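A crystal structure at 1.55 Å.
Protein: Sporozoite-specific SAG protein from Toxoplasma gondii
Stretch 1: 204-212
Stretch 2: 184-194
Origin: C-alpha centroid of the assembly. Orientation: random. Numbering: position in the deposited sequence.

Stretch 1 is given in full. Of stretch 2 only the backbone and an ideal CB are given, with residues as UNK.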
# COMPACT_ATOMS: atom_id res chain seq x y z
N LYS A 204 -0.71 -4.34 13.62
CA LYS A 204 -1.59 -4.29 14.82
C LYS A 204 -0.88 -4.97 15.99
O LYS A 204 -0.44 -6.13 15.90
CB LYS A 204 -2.93 -5.02 14.56
CG LYS A 204 -3.84 -4.96 15.83
CD LYS A 204 -5.16 -5.74 15.64
CE LYS A 204 -5.98 -5.05 14.57
NZ LYS A 204 -7.19 -5.95 14.36
N LEU A 205 -0.84 -4.26 17.10
CA LEU A 205 -0.29 -4.79 18.34
C LEU A 205 -1.49 -5.05 19.26
O LEU A 205 -2.28 -4.12 19.52
CB LEU A 205 0.61 -3.74 19.00
CG LEU A 205 1.03 -4.25 20.40
CD1 LEU A 205 1.93 -5.51 20.30
CD2 LEU A 205 1.71 -3.13 21.17
N SER A 206 -1.60 -6.28 19.76
CA SER A 206 -2.73 -6.75 20.62
C SER A 206 -2.24 -7.17 21.98
O SER A 206 -1.23 -7.92 22.11
CB SER A 206 -3.42 -7.96 19.95
OG SER A 206 -4.00 -7.48 18.68
N VAL A 207 -3.01 -6.82 23.00
CA VAL A 207 -2.74 -7.26 24.33
C VAL A 207 -3.96 -7.96 24.90
O VAL A 207 -5.05 -7.60 24.61
CB VAL A 207 -2.29 -6.13 25.32
CG1 VAL A 207 -1.14 -5.33 24.78
CG2 VAL A 207 -3.43 -5.33 25.78
N THR A 208 -3.73 -8.96 25.73
CA THR A 208 -4.80 -9.46 26.54
C THR A 208 -4.80 -8.89 27.96
O THR A 208 -5.41 -7.92 28.21
CB THR A 208 -4.90 -11.00 26.55
OG1 THR A 208 -3.78 -11.58 27.20
CG2 THR A 208 -4.95 -11.48 25.15
N ASP A 209 -3.96 -9.42 28.83
CA ASP A 209 -3.90 -8.89 30.16
C ASP A 209 -2.87 -7.79 30.09
O ASP A 209 -1.88 -7.93 29.41
CB ASP A 209 -3.40 -9.92 31.16
CG ASP A 209 -4.38 -11.05 31.38
OD1 ASP A 209 -5.56 -10.87 31.37
OD2 ASP A 209 -3.91 -12.13 31.59
N LEU A 210 -3.09 -6.73 30.85
CA LEU A 210 -2.05 -5.73 31.02
C LEU A 210 -0.93 -6.29 31.88
O LEU A 210 -1.16 -7.15 32.74
CB LEU A 210 -2.63 -4.45 31.63
CG LEU A 210 -3.61 -3.69 30.72
CD1 LEU A 210 -4.31 -2.59 31.52
CD2 LEU A 210 -2.93 -3.16 29.48
N PRO A 211 0.31 -5.79 31.68
CA PRO A 211 1.48 -6.25 32.46
C PRO A 211 1.47 -5.72 33.89
O PRO A 211 0.78 -4.73 34.15
CB PRO A 211 2.67 -5.69 31.65
CG PRO A 211 2.11 -4.38 31.10
CD PRO A 211 0.65 -4.73 30.73
N GLN A 212 2.18 -6.40 34.81
CA GLN A 212 2.34 -5.98 36.20
C GLN A 212 2.91 -4.57 36.37
O GLN A 212 2.49 -3.82 37.24
CB GLN A 212 3.26 -6.92 36.91
CG GLN A 212 2.64 -8.30 37.05
CD GLN A 212 3.14 -9.05 38.27
OE1 GLN A 212 3.46 -10.24 38.21
NE2 GLN A 212 3.22 -8.34 39.40
N UNK A 184 12.16 -10.63 23.32
CA UNK A 184 10.87 -11.25 23.01
C UNK A 184 9.72 -10.39 23.51
O UNK A 184 9.69 -10.01 24.68
CB UNK A 184 10.78 -12.65 23.62
N UNK A 185 8.78 -10.09 22.62
CA UNK A 185 7.57 -9.36 22.97
C UNK A 185 6.96 -9.83 24.30
O UNK A 185 6.71 -9.03 25.20
CB UNK A 185 6.54 -9.51 21.85
N UNK A 186 6.75 -11.14 24.43
CA UNK A 186 6.01 -11.65 25.55
C UNK A 186 6.83 -11.68 26.82
O UNK A 186 6.27 -11.88 27.90
CB UNK A 186 5.49 -13.05 25.23
N UNK A 187 8.14 -11.47 26.72
CA UNK A 187 8.89 -11.18 27.93
C UNK A 187 8.53 -9.84 28.55
O UNK A 187 8.74 -9.64 29.76
CB UNK A 187 10.39 -11.22 27.63
N UNK A 188 8.08 -8.86 27.77
CA UNK A 188 7.68 -7.61 28.40
C UNK A 188 6.17 -7.56 28.69
O UNK A 188 5.72 -7.01 29.72
CB UNK A 188 8.08 -6.43 27.51
N UNK A 189 5.39 -8.15 27.79
CA UNK A 189 3.94 -8.16 27.94
C UNK A 189 3.45 -9.53 27.57
O UNK A 189 3.21 -9.84 26.42
CB UNK A 189 3.27 -7.08 27.08
N UNK A 190 3.37 -10.41 28.58
CA UNK A 190 2.91 -11.79 28.44
C UNK A 190 1.60 -11.81 27.67
O UNK A 190 0.73 -10.95 27.91
CB UNK A 190 2.74 -12.46 29.81
N UNK A 191 1.52 -12.68 26.67
CA UNK A 191 0.28 -12.98 25.92
C UNK A 191 -0.03 -11.94 24.84
O UNK A 191 -1.00 -12.07 24.09
CB UNK A 191 -0.90 -13.07 26.89
N UNK A 192 0.80 -10.91 24.75
CA UNK A 192 0.67 -9.95 23.67
C UNK A 192 1.15 -10.53 22.34
O UNK A 192 1.94 -11.48 22.30
CB UNK A 192 1.45 -8.68 24.00
N UNK A 193 0.68 -9.93 21.26
CA UNK A 193 1.08 -10.35 19.89
C UNK A 193 1.08 -9.21 18.92
O UNK A 193 0.35 -8.25 19.05
CB UNK A 193 0.15 -11.44 19.36
N UNK A 194 1.94 -9.34 17.91
CA UNK A 194 2.03 -8.37 16.84
C UNK A 194 1.62 -9.07 15.55
O UNK A 194 2.05 -10.22 15.32
CB UNK A 194 3.44 -7.78 16.74

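Position 184 has no atom of stretch 1 within 5.5 Å of its ideal CB, so the contact sets no preference; it is Asp184, and its backbone O accepts a bond from N of 187 (2.9 Å). At 185 the CA-to-CB bond points toward stretch 1, yet the ideal CB still has nothing within 5.5 Å. A side chain must therefore be long to make contact, and the methyls of Leu205 favour an apolar one: Leu, Ile or Met. The residue is Leu185, with chi1 t and chi2 p, and its CD2 lies 4.1 Å from Leu205 CD1.

Positions 186 and 187 are out of reach of stretch 1, and helical backbone angles there admit many residues; they are Val186 and Ser187, whose OG donates to Asp184 O (2.6 Å). Position 188 points sideways with nothing of stretch 1 within 5.5 Å of its ideal CB, so its identity is weakly constrained. It is Leu188, whose side-chain end leads away; its backbone O is what approaches stretch 1, 3.8 Å from Pro211 CB.

Position 189 is more informative. Its ideal CB lies 4.8 Å from Pro211 CB and 5.3 Å from Val207 CG1, an apolar setting, and phi/psi of -138/91 is extended, which suits a beta-branched residue; Val or Ile would fit, and Leu is possible. It is Val189, chi1 t, with CG1 4.3 Å from Val207 CG1 and 4.2 Å from Pro211 CD, thus bridging the two.

Positions 189 to 192 form a type II turn, closed by N of 192 bonding to O of 189 at 3.1 Å. At 190, phi/psi of -49/132 and a sideways CB with no close neighbour suit proline, though other residues could adopt these angles. Pro190 fills it; its O accepts bonds from two waters, each of which also donates to Asp209 O.

At 191 phi is positive (81/-3), which favours Gly or Asn. The CB points toward stretch 1, and its ideal position is a tight 3.3 Å from Thr208 OG1, with a carboxylate nearby on Asp209. Gly would relieve the crowding, while a polar or basic side chain would suit the acidic neighbour. The residue is His191: its CB stays 3.3 Å from Thr208 OG1, and its CD2 is 4.0 Å from Asp209 OD2, proximity without a hydrogen bond.

At 192 the ideal CB is 3.4 Å from Ser206 O and 4.3 Å from Val207 CG1, which argues for a small residue. Ala192 fits, while its CA makes a CA-H...O contact with Ser206 O (3.2 Å).

Position 193 pairs antiparallel with Ser206, on the same sheet face, so many strand formers could serve. Ser193 N donates to Ser206 O and Ser206 N to Ser193 O, both at 2.9 Å. A water joins Ser193 OG and His191 O, with a weak bond to Ser206 O.

Position 194 is the non-hydrogen-bonded partner of Leu205; its ideal CB, 4.5 Å from Leu205 CD1, would accept an apolar or long side chain. Arg194 leads its end away, and its guanidinium bonds outside both stretches.

Stretch 2, residues 184-194: DLVSLVPHASR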
# COMPACT_ATOMS: atom_id res chain seq x y z
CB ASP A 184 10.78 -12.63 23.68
CG ASP A 184 11.75 -13.62 23.09
OD1 ASP A 184 11.61 -13.94 21.90
OD2 ASP A 184 12.61 -14.16 23.82
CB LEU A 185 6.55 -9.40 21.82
CG LEU A 185 5.19 -8.75 22.12
CD1 LEU A 185 5.33 -7.25 22.53
CD2 LEU A 185 4.20 -8.92 20.96
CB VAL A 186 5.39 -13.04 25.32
CG1 VAL A 186 4.31 -13.00 24.21
CG2 VAL A 186 6.44 -14.09 25.04
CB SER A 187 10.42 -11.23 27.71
OG SER A 187 10.83 -10.04 27.05
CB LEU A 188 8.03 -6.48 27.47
CG LEU A 188 9.50 -6.45 26.99
CD1 LEU A 188 9.65 -5.21 26.13
CD2 LEU A 188 10.34 -6.24 28.19
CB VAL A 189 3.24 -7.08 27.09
CG1 VAL A 189 1.73 -7.02 27.42
CG2 VAL A 189 3.84 -5.67 27.32
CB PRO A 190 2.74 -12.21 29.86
CG PRO A 190 3.95 -11.53 30.52
CD PRO A 190 3.88 -10.13 29.93
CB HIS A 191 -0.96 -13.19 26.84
CG HIS A 191 -0.70 -13.91 28.13
ND1 HIS A 191 -0.24 -15.20 28.19
CD2 HIS A 191 -0.87 -13.51 29.41
CE1 HIS A 191 -0.16 -15.58 29.45
NE2 HIS A 191 -0.52 -14.56 30.21
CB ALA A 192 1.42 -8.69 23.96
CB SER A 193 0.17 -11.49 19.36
OG SER A 193 -1.19 -11.12 19.35
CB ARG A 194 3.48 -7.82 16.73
CG ARG A 194 3.62 -6.62 15.87
CD ARG A 194 4.03 -7.04 14.49
NE ARG A 194 5.46 -7.20 14.37
CZ ARG A 194 6.05 -7.65 13.27
NH1 ARG A 194 5.33 -8.04 12.22
NH2 ARG A 194 7.36 -7.75 13.22
O HOH W 1 -1.12 -9.18 26.88
O HOH W 2 0.60 -9.13 30.08
O HOH W 3 -2.35 -11.17 21.74
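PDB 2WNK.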